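Lipoprotein (Colwellia psychrerythraea, PDB 3O0Y) is of unknown function but, as a putative lipoprotein, may be membrane-anchored and is possibly related to metallopeptidases. Local coordinates at residues Ser241-Thr244 against Gln245-Lys249. Residues are numbered along the deposited sequence; the frame is centred on the assembly and turned at random.
Sequences SLIT and QVIAK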
loop_
_atom_site.group_PDB
_atom_site.type_symbol
_atom_site.label_atom_id
_atom_site.label_comp_id
_atom_site.label_asym_id
_atom_site.label_seq_id
_atom_site.Cartn_x
_atom_site.Cartn_y
_atom_site.Cartn_z
ATOM N N SER A 241 -13.961 -33.554 -7.180
ATOM C CA SER A 241 -12.606 -34.049 -7.415
ATOM C C SER A 241 -11.567 -32.926 -7.324
ATOM O O SER A 241 -10.474 -33.106 -6.773
ATOM C CB SER A 241 -12.483 -34.651 -8.810
ATOM O OG SER A 241 -11.119 -35.001 -9.094
ATOM N N LEU A 242 -11.904 -31.782 -7.884
ATOM C CA LEU A 242 -10.947 -30.634 -7.774
ATOM C C LEU A 242 -10.769 -30.151 -6.304
ATOM O O LEU A 242 -9.651 -29.891 -5.868
ATOM C CB LEU A 242 -11.388 -29.521 -8.706
ATOM C CG LEU A 242 -11.261 -29.785 -10.212
ATOM C CD1 LEU A 242 -12.160 -28.849 -11.036
ATOM C CD2 LEU A 242 -9.854 -29.655 -10.673
ATOM N N ILE A 243 -11.847 -30.108 -5.532
ATOM C CA ILE A 243 -11.778 -29.722 -4.129
ATOM C C ILE A 243 -10.881 -30.693 -3.369
ATOM O O ILE A 243 -10.026 -30.282 -2.574
ATOM C CB ILE A 243 -13.202 -29.650 -3.525
ATOM C CG1 ILE A 243 -13.975 -28.496 -4.141
ATOM C CG2 ILE A 243 -13.170 -29.516 -2.014
ATOM C CD1 ILE A 243 -15.432 -28.604 -3.902
ATOM N N THR A 244 -11.018 -31.992 -3.630
ATOM C CA THR A 244 -10.128 -32.980 -3.032
ATOM C C THR A 244 -8.670 -32.754 -3.358
ATOM O O THR A 244 -7.787 -32.933 -2.489
ATOM C CB THR A 244 -10.552 -34.425 -3.441
ATOM O OG1 THR A 244 -11.913 -34.584 -3.043
ATOM C CG2 THR A 244 -9.629 -35.481 -2.778
ATOM N N GLN A 245 -8.412 -32.389 -4.608
ATOM C CA GLN A 245 -7.062 -32.072 -5.060
ATOM C C GLN A 245 -6.483 -30.840 -4.339
ATOM O O GLN A 245 -5.309 -30.838 -3.931
ATOM C CB GLN A 245 -7.038 -31.859 -6.563
ATOM C CG GLN A 245 -7.161 -33.151 -7.354
ATOM C CD GLN A 245 -7.203 -32.873 -8.835
ATOM O OE1 GLN A 245 -6.223 -32.385 -9.410
ATOM N NE2 GLN A 245 -8.328 -33.212 -9.471
ATOM N N VAL A 246 -7.319 -29.863 -4.091
ATOM C CA VAL A 246 -6.930 -28.665 -3.359
ATOM C C VAL A 246 -6.624 -29.020 -1.933
ATOM O O VAL A 246 -5.573 -28.659 -1.445
ATOM C CB VAL A 246 -7.986 -27.536 -3.416
ATOM C CG1 VAL A 246 -7.619 -26.390 -2.381
ATOM C CG2 VAL A 246 -8.037 -26.972 -4.886
ATOM N N ILE A 247 -7.492 -29.813 -1.302
ATOM C CA ILE A 247 -7.247 -30.266 0.065
ATOM C C ILE A 247 -5.951 -31.028 0.178
ATOM O O ILE A 247 -5.228 -30.853 1.161
ATOM C CB ILE A 247 -8.410 -31.161 0.604
ATOM C CG1 ILE A 247 -9.682 -30.318 0.726
ATOM C CG2 ILE A 247 -7.959 -31.837 1.935
ATOM C CD1 ILE A 247 -11.012 -31.148 0.889
ATOM N N ALA A 248 -5.675 -31.889 -0.793
ATOM C CA ALA A 248 -4.426 -32.633 -0.822
ATOM C C ALA A 248 -3.195 -31.719 -0.882
ATOM O O ALA A 248 -2.229 -31.916 -0.133
ATOM C CB ALA A 248 -4.403 -33.617 -1.964
ATOM N N LYS A 249 -3.200 -30.721 -1.758
ATOM C CA LYS A 249 -2.048 -29.802 -1.771
ATOM C C LYS A 249 -1.893 -29.045 -0.465
ATOM O O LYS A 249 -0.772 -28.784 -0.018
ATOM C CB LYS A 249 -2.125 -28.814 -2.925
ATOM C CG LYS A 249 -2.145 -29.418 -4.317
ATOM C CD LYS A 249 -0.922 -30.209 -4.605
ATOM C CE LYS A 249 -0.918 -30.689 -6.060
ATOM N NZ LYS A 249 0.227 -31.581 -6.310
#
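The carbonyl oxygen of Ser241 is gripped twice by Gln245: the backbone N donates to Ser241 O over 3.1 Å, and the side-chain amide NE2 reaches the same atom through a weak bond of 3.4 Å. NE2 also makes a weak bond to Ser241 OG, 3.3 Å away, so that one amide nitrogen spans the hydroxyl and the carbonyl of a single residue. A chi1 of 174° swings Ser241 OG to the side where NE2 arrives, and the glutamine, with chi1 -74° and an extended chain beyond CG, runs back toward the start of the helix. Without the amide, as with an alanine in place of Gln245, Ser241 OG would probably lose this partner and Ser241 O would be left with the backbone N-H as its one donor from 245-249. Here a side chain adds weak bonds to the i to i+4 pattern of an alpha-helix, in this case the long helix 236-268 at the periphery of a largely helical chain. The next rungs are shorter: Val246 N to Leu242 O and Ile247 N to Ile243 O each measure 2.9 Å, the latter nearly straight at 168°. One turn apart on another side of the helix, Ile243 CG2 touches Ile247 CD1 at 4.0 Å, the two branched chains meeting at a slant. Thr244 OG1 hydrogen-bonds to the carbonyl O of Gln240, one turn earlier, while its own O receives Ala248 N. Neighbouring helices pack against this part of the helix: Phe224 of helix 219-228 meets Leu242, Ile243 and Val246, and Ile168 of helix 161-172 touches Gln245, Val246 and Lys249.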